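Local structure of beta-galacturonidase (Eisenbergiella tayi, 6NCW) at residues L339-C353 with C379-Q393. The protein hydrolyses beta-galacturonides as a family 2 glycoside hydrolase, a family that also includes beta-glucuronidases. Sequence-based numbering, arbitrary orientation.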
ATOM      1  N   LEU A 339      14.750  28.632  12.412  1.00 25.60           N
ATOM      2  CA  LEU A 339      14.753  29.112  13.784  1.00 24.20           C
ATOM      3  C   LEU A 339      14.209  30.533  13.823  1.00 26.73           C
ATOM      4  O   LEU A 339      14.641  31.397  13.049  1.00 23.22           O
ATOM      5  CB  LEU A 339      16.158  29.035  14.381  1.00 21.91           C
ATOM      6  CG  LEU A 339      16.697  27.596  14.459  1.00 26.24           C
ATOM      7  CD1 LEU A 339      18.161  27.571  14.838  1.00 20.02           C
ATOM      8  CD2 LEU A 339      15.887  26.744  15.435  1.00 19.39           C
ATOM      9  N   SER A 340      13.241  30.763  14.706  1.00 26.36           N
ATOM     10  CA  SER A 340      12.680  32.087  14.902  1.00 26.88           C
ATOM     11  C   SER A 340      13.710  33.020  15.543  1.00 30.47           C
ATOM     12  O   SER A 340      14.762  32.602  16.047  1.00 26.73           O
ATOM     13  CB  SER A 340      11.432  32.010  15.780  1.00 30.92           C
ATOM     14  OG  SER A 340      11.779  31.515  17.078  1.00 28.09           O
ATOM     15  N   GLU A 341      13.386  34.314  15.515  1.00 30.34           N
ATOM     16  CA  GLU A 341      14.181  35.295  16.241  1.00 31.28           C
ATOM     17  C   GLU A 341      14.330  34.899  17.712  1.00 31.95           C
ATOM     18  O   GLU A 341      15.437  34.941  18.270  1.00 31.83           O
ATOM     19  CB  GLU A 341      13.535  36.678  16.096  1.00 29.37           C
ATOM     20  CG  GLU A 341      14.338  37.774  16.740  1.00 29.78           C
ATOM     21  CD  GLU A 341      13.640  39.133  16.722  1.00 32.06           C
ATOM     22  OE1 GLU A 341      12.592  39.294  16.051  1.00 34.27           O
ATOM     23  OE2 GLU A 341      14.164  40.048  17.390  1.00 32.55           O
ATOM     24  N   GLU A 342      13.229  34.474  18.343  1.00 31.12           N
ATOM     25  CA  GLU A 342      13.291  34.016  19.729  1.00 29.57           C
ATOM     26  C   GLU A 342      14.175  32.779  19.876  1.00 30.30           C
ATOM     27  O   GLU A 342      14.936  32.674  20.844  1.00 28.99           O
ATOM     28  CB  GLU A 342      11.882  33.738  20.260  1.00 27.39           C
ATOM     29  CG  GLU A 342      11.856  33.069  21.643  1.00 38.12           C
ATOM     30  CD  GLU A 342      10.434  32.780  22.148  1.00 54.14           C
ATOM     31  OE1 GLU A 342       9.931  33.563  22.981  1.00 64.09           O
ATOM     32  OE2 GLU A 342       9.815  31.779  21.709  1.00 54.79           O
ATOM     33  N   ASN A 343      14.099  31.831  18.927  1.00 30.34           N
ATOM     34  CA  ASN A 343      15.003  30.677  18.966  1.00 29.22           C
ATOM     35  C   ASN A 343      16.458  31.113  18.909  1.00 28.45           C
ATOM     36  O   ASN A 343      17.303  30.583  19.634  1.00 27.82           O
ATOM     37  CB  ASN A 343      14.727  29.719  17.811  1.00 25.46           C
ATOM     38  CG  ASN A 343      13.389  29.031  17.929  1.00 33.42           C
ATOM     39  OD1 ASN A 343      12.763  28.691  16.918  1.00 33.79           O
ATOM     40  ND2 ASN A 343      12.928  28.839  19.157  1.00 30.45           N
ATOM     41  N   MET A 344      16.772  32.060  18.032  1.00 29.74           N
ATOM     42  CA  MET A 344      18.139  32.513  17.839  1.00 27.97           C
ATOM     43  C   MET A 344      18.671  33.314  19.017  1.00 30.11           C
ATOM     44  O   MET A 344      19.877  33.580  19.073  1.00 29.41           O
ATOM     45  CB  MET A 344      18.219  33.359  16.560  1.00 29.16           C
ATOM     46  CG  MET A 344      17.782  32.627  15.298  1.00 27.85           C
ATOM     47  SD  MET A 344      17.678  33.747  13.888  1.00 28.80           S
ATOM     48  CE  MET A 344      19.421  34.038  13.629  1.00 25.71           C
ATOM     49  N   ARG A 345      17.808  33.727  19.939  1.00 31.50           N
ATOM     50  CA  ARG A 345      18.249  34.400  21.151  1.00 30.62           C
ATOM     51  C   ARG A 345      18.496  33.435  22.305  1.00 33.28           C
ATOM     52  O   ARG A 345      18.821  33.885  23.410  1.00 27.82           O
ATOM     53  CB  ARG A 345      17.231  35.453  21.577  1.00 30.51           C
ATOM     54  CG  ARG A 345      17.815  36.844  21.568  1.00 38.58           C
ATOM     55  CD  ARG A 345      16.802  37.859  22.042  1.00 38.55           C
ATOM     56  NE  ARG A 345      15.546  37.681  21.346  1.00 37.24           N
ATOM     57  CZ  ARG A 345      15.120  38.447  20.352  1.00 38.60           C
ATOM     58  NH1 ARG A 345      15.849  39.485  19.923  1.00 33.68           N
ATOM     59  NH2 ARG A 345      13.944  38.176  19.800  1.00 43.04           N
ATOM     60  N   ASN A 346      18.315  32.136  22.086  1.00 30.22           N
ATOM     61  CA  ASN A 346      18.794  31.154  23.044  1.00 31.57           C
ATOM     62  C   ASN A 346      20.246  31.491  23.409  1.00 27.43           C
ATOM     63  O   ASN A 346      21.047  31.800  22.513  1.00 29.71           O
ATOM     64  CB  ASN A 346      18.678  29.747  22.440  1.00 26.96           C
ATOM     65  CG  ASN A 346      19.104  28.653  23.400  1.00 28.54           C
ATOM     66  OD1 ASN A 346      20.260  28.580  23.773  1.00 26.17           O
ATOM     67  ND2 ASN A 346      18.168  27.778  23.778  1.00 28.70           N
ATOM     68  N   PRO A 347      20.603  31.506  24.698  1.00 27.41           N
ATOM     69  CA  PRO A 347      21.956  31.956  25.083  1.00 28.03           C
ATOM     70  C   PRO A 347      23.085  31.095  24.535  1.00 30.93           C
ATOM     71  O   PRO A 347      24.244  31.531  24.590  1.00 29.39           O
ATOM     72  CB  PRO A 347      21.926  31.915  26.622  1.00 30.69           C
ATOM     73  CG  PRO A 347      20.811  31.023  26.977  1.00 28.72           C
ATOM     74  CD  PRO A 347      19.777  31.161  25.869  1.00 26.41           C
ATOM     75  N   HIS A 348      22.801  29.894  24.026  1.00 27.55           N
ATOM     76  CA  HIS A 348      23.836  29.051  23.433  1.00 29.23           C
ATOM     77  C   HIS A 348      23.879  29.139  21.921  1.00 26.80           C
ATOM     78  O   HIS A 348      24.758  28.512  21.317  1.00 29.29           O
ATOM     79  CB  HIS A 348      23.643  27.578  23.826  1.00 27.42           C
ATOM     80  CG  HIS A 348      23.521  27.358  25.297  1.00 27.83           C
ATOM     81  ND1 HIS A 348      24.557  27.599  26.172  1.00 29.05           N
ATOM     82  CD2 HIS A 348      22.480  26.928  26.051  1.00 31.31           C
ATOM     83  CE1 HIS A 348      24.161  27.325  27.402  1.00 30.76           C
ATOM     84  NE2 HIS A 348      22.905  26.919  27.358  1.00 24.56           N
ATOM     85  N   PHE A 349      22.948  29.881  21.297  1.00 27.26           N
ATOM     86  CA  PHE A 349      22.774  29.797  19.848  1.00 26.52           C
ATOM     87  C   PHE A 349      24.027  30.246  19.097  1.00 27.40           C
ATOM     88  O   PHE A 349      24.505  29.545  18.198  1.00 27.96           O
ATOM     89  CB  PHE A 349      21.563  30.621  19.401  1.00 25.84           C
ATOM     90  CG  PHE A 349      21.425  30.715  17.898  1.00 30.61           C
ATOM     91  CD1 PHE A 349      20.960  29.632  17.160  1.00 26.25           C
ATOM     92  CD2 PHE A 349      21.766  31.882  17.225  1.00 26.93           C
ATOM     93  CE1 PHE A 349      20.826  29.711  15.775  1.00 26.06           C
ATOM     94  CE2 PHE A 349      21.638  31.971  15.844  1.00 25.38           C
ATOM     95  CZ  PHE A 349      21.168  30.881  15.117  1.00 29.79           C
ATOM     96  N   LYS A 350      24.562  31.425  19.435  1.00 27.38           N
ATOM     97  CA  LYS A 350      25.729  31.940  18.715  1.00 29.00           C
ATOM     98  C   LYS A 350      26.950  31.042  18.904  1.00 28.96           C
ATOM     99  O   LYS A 350      27.673  30.753  17.941  1.00 26.79           O
ATOM    100  CB  LYS A 350      26.035  33.370  19.163  1.00 30.76           C
ATOM    101  CG  LYS A 350      25.087  34.428  18.561  1.00 32.25           C
ATOM    102  CD  LYS A 350      24.856  35.598  19.517  1.00 42.61           C
ATOM    103  CE  LYS A 350      25.221  36.954  18.915  1.00 39.44           C
ATOM    104  NZ  LYS A 350      24.369  37.340  17.759  1.00 33.66           N
ATOM    105  N   GLN A 351      27.192  30.591  20.137  1.00 27.56           N
ATOM    106  CA  GLN A 351      28.320  29.706  20.405  1.00 27.26           C
ATOM    107  C   GLN A 351      28.193  28.397  19.627  1.00 28.08           C
ATOM    108  O   GLN A 351      29.174  27.908  19.052  1.00 27.11           O
ATOM    109  CB  GLN A 351      28.419  29.450  21.918  1.00 28.61           C
ATOM    110  CG  GLN A 351      29.698  28.747  22.377  1.00 27.57           C
ATOM    111  CD  GLN A 351      30.937  29.587  22.164  1.00 38.18           C
ATOM    112  OE1 GLN A 351      31.824  29.223  21.385  1.00 44.29           O
ATOM    113  NE2 GLN A 351      31.012  30.717  22.858  1.00 46.08           N
ATOM    114  N   GLN A 352      26.983  27.827  19.570  1.00 27.67           N
ATOM    115  CA  GLN A 352      26.813  26.544  18.888  1.00 25.08           C
ATOM    116  C   GLN A 352      26.891  26.691  17.367  1.00 26.66           C
ATOM    117  O   GLN A 352      27.397  25.790  16.685  1.00 29.34           O
ATOM    118  CB  GLN A 352      25.504  25.898  19.344  1.00 25.38           C
ATOM    119  CG  GLN A 352      25.606  25.340  20.778  1.00 23.26           C
ATOM    120  CD  GLN A 352      24.273  24.915  21.368  1.00 27.22           C
ATOM    121  OE1 GLN A 352      23.219  25.207  20.810  1.00 21.39           O
ATOM    122  NE2 GLN A 352      24.315  24.213  22.509  1.00 22.30           N
ATOM    123  N   CYS A 353      26.441  27.823  16.822  1.00 26.34           N
ATOM    124  CA  CYS A 353      26.619  28.088  15.398  1.00 23.85           C
ATOM    125  C   CYS A 353      28.086  28.285  15.069  1.00 27.50           C
ATOM    126  O   CYS A 353      28.625  27.637  14.160  1.00 28.29           O
ATOM    127  CB  CYS A 353      25.818  29.322  14.984  1.00 26.55           C
ATOM    128  SG  CYS A 353      24.084  29.026  14.729  1.00 29.88           S
ATOM    129  N   CYS A 379      16.192  30.980   8.644  1.00 21.20           N
ATOM    130  CA  CYS A 379      16.181  31.634   9.946  1.00 24.52           C
ATOM    131  C   CYS A 379      15.677  33.075   9.785  1.00 26.55           C
ATOM    132  O   CYS A 379      15.177  33.465   8.720  1.00 25.84           O
ATOM    133  CB  CYS A 379      17.553  31.491  10.602  1.00 25.18           C
ATOM    134  SG  CYS A 379      17.909  29.732  10.982  1.00 24.34           S
ATOM    135  N   ALA A 380      15.747  33.875  10.856  1.00 26.49           N
ATOM    136  CA  ALA A 380      14.989  35.135  10.910  1.00 30.11           C
ATOM    137  C   ALA A 380      15.769  36.300  10.281  1.00 28.14           C
ATOM    138  O   ALA A 380      16.113  37.289  10.934  1.00 30.64           O
ATOM    139  CB  ALA A 380      14.592  35.445  12.350  1.00 25.20           C
ATOM    140  N   SER A 381      16.013  36.185   8.972  1.00 27.17           N
ATOM    141  CA  SER A 381      16.774  37.177   8.215  1.00 25.16           C
ATOM    142  C   SER A 381      15.984  38.445   7.911  1.00 29.84           C
ATOM    143  O   SER A 381      16.524  39.356   7.266  1.00 26.76           O
ATOM    144  CB  SER A 381      17.265  36.572   6.903  1.00 27.75           C
ATOM    145  OG  SER A 381      16.179  36.135   6.129  1.00 24.21           O
ATOM    146  N   ASP A 382      14.730  38.525   8.347  1.00 26.78           N
ATOM    147  CA  ASP A 382      13.913  39.724   8.231  1.00 27.26           C
ATOM    148  C   ASP A 382      13.930  40.583   9.493  1.00 30.48           C
ATOM    149  O   ASP A 382      13.183  41.561   9.567  1.00 30.30           O
ATOM    150  CB  ASP A 382      12.472  39.333   7.904  1.00 28.51           C
ATOM    151  CG  ASP A 382      11.849  38.452   8.986  1.00 32.26           C
ATOM    152  OD1 ASP A 382      12.589  37.761   9.730  1.00 30.53           O
ATOM    153  OD2 ASP A 382      10.614  38.441   9.093  1.00 38.13           O
ATOM    154  N   THR A 383      14.748  40.242  10.487  1.00 25.41           N
ATOM    155  CA  THR A 383      14.774  40.954  11.754  1.00 28.03           C
ATOM    156  C   THR A 383      16.161  41.537  12.001  1.00 27.50           C
ATOM    157  O   THR A 383      17.169  41.029  11.510  1.00 24.26           O
ATOM    158  CB  THR A 383      14.411  40.033  12.923  1.00 30.20           C
ATOM    159  OG1 THR A 383      15.422  39.012  13.045  1.00 25.78           O
ATOM    160  CG2 THR A 383      13.029  39.395  12.703  1.00 28.02           C
ATOM    161  N   GLU A 384      16.207  42.601  12.804  1.00 27.03           N
ATOM    162  CA  GLU A 384      17.487  43.214  13.132  1.00 28.83           C
ATOM    163  C   GLU A 384      18.389  42.247  13.900  1.00 27.76           C
ATOM    164  O   GLU A 384      19.585  42.129  13.599  1.00 28.22           O
ATOM    165  CB  GLU A 384      17.266  44.502  13.925  1.00 31.50           C
ATOM    166  CG  GLU A 384      18.502  44.951  14.735  1.00 34.19           C
ATOM    167  CD  GLU A 384      19.736  45.184  13.858  1.00 39.96           C
ATOM    168  OE1 GLU A 384      19.555  45.536  12.668  1.00 34.49           O
ATOM    169  OE2 GLU A 384      20.879  45.003  14.361  1.00 37.33           O
ATOM    170  N   TYR A 385      17.841  41.551  14.907  1.00 29.66           N
ATOM    171  CA  TYR A 385      18.685  40.631  15.667  1.00 28.01           C
ATOM    172  C   TYR A 385      19.121  39.459  14.794  1.00 30.97           C
ATOM    173  O   TYR A 385      20.275  39.007  14.876  1.00 29.92           O
ATOM    174  CB  TYR A 385      17.980  40.129  16.932  1.00 25.61           C
ATOM    175  CG  TYR A 385      18.792  39.029  17.590  1.00 31.20           C
ATOM    176  CD1 TYR A 385      20.047  39.303  18.143  1.00 32.25           C
ATOM    177  CD2 TYR A 385      18.343  37.704  17.599  1.00 32.14           C
ATOM    178  CE1 TYR A 385      20.823  38.292  18.717  1.00 35.89           C
ATOM    179  CE2 TYR A 385      19.106  36.687  18.168  1.00 33.08           C
ATOM    180  CZ  TYR A 385      20.349  36.987  18.728  1.00 36.54           C
ATOM    181  OH  TYR A 385      21.113  35.994  19.293  1.00 30.96           O
ATOM    182  N   GLY A 386      18.225  38.977  13.927  1.00 29.79           N
ATOM    183  CA  GLY A 386      18.623  37.987  12.937  1.00 26.00           C
ATOM    184  C   GLY A 386      19.779  38.468  12.082  1.00 25.64           C
ATOM    185  O   GLY A 386      20.767  37.753  11.896  1.00 30.30           O
ATOM    186  N   ARG A 387      19.681  39.704  11.573  1.00 24.58           N
ATOM    187  CA  ARG A 387      20.730  40.253  10.709  1.00 29.02           C
ATOM    188  C   ARG A 387      22.087  40.267  11.411  1.00 29.18           C
ATOM    189  O   ARG A 387      23.117  39.990  10.787  1.00 27.92           O
ATOM    190  CB  ARG A 387      20.341  41.667  10.255  1.00 30.54           C
ATOM    191  CG  ARG A 387      21.331  42.354   9.318  1.00 29.59           C
ATOM    192  CD  ARG A 387      21.392  43.865   9.586  1.00 31.66           C
ATOM    193  NE  ARG A 387      21.719  44.175  10.990  1.00 30.86           N
ATOM    194  CZ  ARG A 387      22.934  44.075  11.531  1.00 35.41           C
ATOM    195  NH1 ARG A 387      23.961  43.664  10.801  1.00 31.31           N
ATOM    196  NH2 ARG A 387      23.123  44.370  12.813  1.00 34.28           N
ATOM    197  N   GLU A 388      22.108  40.589  12.712  1.00 27.38           N
ATOM    198  CA  GLU A 388      23.365  40.589  13.457  1.00 31.15           C
ATOM    199  C   GLU A 388      24.003  39.206  13.447  1.00 28.21           C
ATOM    200  O   GLU A 388      25.215  39.077  13.254  1.00 28.19           O
ATOM    201  CB  GLU A 388      23.130  41.076  14.895  1.00 29.52           C
ATOM    202  CG  GLU A 388      24.328  40.895  15.858  1.00 35.80           C
ATOM    203  CD  GLU A 388      23.958  41.211  17.310  1.00 33.45           C
ATOM    204  OE1 GLU A 388      23.594  42.369  17.606  1.00 35.05           O
ATOM    205  OE2 GLU A 388      24.005  40.293  18.159  1.00 40.18           O
ATOM    206  N   CYS A 389      23.192  38.157  13.611  1.00 29.93           N
ATOM    207  CA  CYS A 389      23.701  36.788  13.546  1.00 26.87           C
ATOM    208  C   CYS A 389      24.188  36.435  12.144  1.00 26.70           C
ATOM    209  O   CYS A 389      25.262  35.843  11.986  1.00 27.85           O
ATOM    210  CB  CYS A 389      22.614  35.802  13.983  1.00 30.06           C
ATOM    211  SG  CYS A 389      22.038  36.015  15.680  1.00 33.66           S
ATOM    212  N   TYR A 390      23.389  36.733  11.110  1.00 25.45           N
ATOM    213  CA  TYR A 390      23.850  36.443   9.755  1.00 24.96           C
ATOM    214  C   TYR A 390      25.197  37.108   9.509  1.00 25.53           C
ATOM    215  O   TYR A 390      26.111  36.487   8.967  1.00 23.81           O
ATOM    216  CB  TYR A 390      22.823  36.899   8.708  1.00 23.68           C
ATOM    217  CG  TYR A 390      21.684  35.928   8.467  1.00 25.10           C
ATOM    218  CD1 TYR A 390      21.690  35.060   7.368  1.00 27.25           C
ATOM    219  CD2 TYR A 390      20.595  35.876   9.338  1.00 27.69           C
ATOM    220  CE1 TYR A 390      20.622  34.172   7.142  1.00 27.68           C
ATOM    221  CE2 TYR A 390      19.532  35.000   9.126  1.00 26.80           C
ATOM    222  CZ  TYR A 390      19.548  34.151   8.032  1.00 27.76           C
ATOM    223  OH  TYR A 390      18.491  33.289   7.854  1.00 27.40           O
ATOM    224  N   SER A 391      25.341  38.369   9.925  1.00 28.54           N
ATOM    225  CA  SER A 391      26.587  39.086   9.674  1.00 27.84           C
ATOM    226  C   SER A 391      27.749  38.405  10.382  1.00 28.18           C
ATOM    227  O   SER A 391      28.799  38.168   9.782  1.00 29.01           O
ATOM    228  CB  SER A 391      26.464  40.552  10.113  1.00 30.98           C
ATOM    229  OG  SER A 391      27.572  41.319   9.648  1.00 33.02           O
ATOM    230  N   GLU A 392      27.561  38.055  11.658  1.00 27.41           N
ATOM    231  CA  GLU A 392      28.625  37.414  12.423  1.00 30.13           C
ATOM    232  C   GLU A 392      29.080  36.114  11.773  1.00 31.23           C
ATOM    233  O   GLU A 392      30.284  35.819  11.730  1.00 27.94           O
ATOM    234  CB  GLU A 392      28.153  37.125  13.847  1.00 28.60           C
ATOM    235  CG  GLU A 392      27.835  38.330  14.686  1.00 31.74           C
ATOM    236  CD  GLU A 392      27.251  37.926  16.032  1.00 38.83           C
ATOM    237  OE1 GLU A 392      27.157  38.780  16.948  1.00 41.99           O
ATOM    238  OE2 GLU A 392      26.878  36.740  16.166  1.00 38.91           O
ATOM    239  N   GLN A 393      28.129  35.312  11.286  1.00 25.34           N
ATOM    240  CA  GLN A 393      28.476  33.989  10.777  1.00 24.11           C
ATOM    241  C   GLN A 393      29.077  34.073   9.382  1.00 27.64           C
ATOM    242  O   GLN A 393      29.997  33.320   9.056  1.00 28.36           O
ATOM    243  CB  GLN A 393      27.240  33.084  10.814  1.00 23.92           C
ATOM    244  CG  GLN A 393      26.730  32.905  12.235  1.00 23.03           C
ATOM    245  CD  GLN A 393      25.565  31.951  12.360  1.00 29.57           C
ATOM    246  OE1 GLN A 393      25.388  31.028  11.551  1.00 26.70           O
ATOM    247  NE2 GLN A 393      24.754  32.165  13.390  1.00 23.21           N
TER
HETATM  248  O   HOH W   1      15.269  42.105  15.990  1.00 30.54           O
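Y385 reaches from helix 384-400 to the short, weakly bonded helix around 341-344: with CG trans to the backbone N (chi1 172°) the ring is carried to M344, its OH donating to M344 O (2.7 Å) from above the carbonyl plane. R345 CG makes a CH-pi contact over one ring face, 4.0 Å from the centroid. E341 packs OE1 on T383 CG2 (3.4 Å) and OE2 on Y385 CB; OE2 also salt-bridges R345 and, through a water, reaches Y385 N. M344 SD accepts a weak hydrogen bond from A380 N (3.6 Å), and the bend at chi3 (71°) turns CE onto C389 CB. L339 N donates weakly to C379 SG (3.6 Å). K350 NZ bridges E388 OE2, through its anti lone pair (3.0 Å), and E392 OE2, from above the carboxylate plane. C389 SG meets the F349 ring edge; M344 CA and C353 SG lie over its opposite faces. Behind these, S340 and N343 form a capping box and T383 caps helix 384-400. The segments follow TIM-barrel strands 329-333 and 370-374. The L339/C379 end thus lies close to galacturonate-binding R337 and N377, while on the charged, partly exposed side K350 probably offsets part of the repulsion between E388 and E392, one helical turn apart.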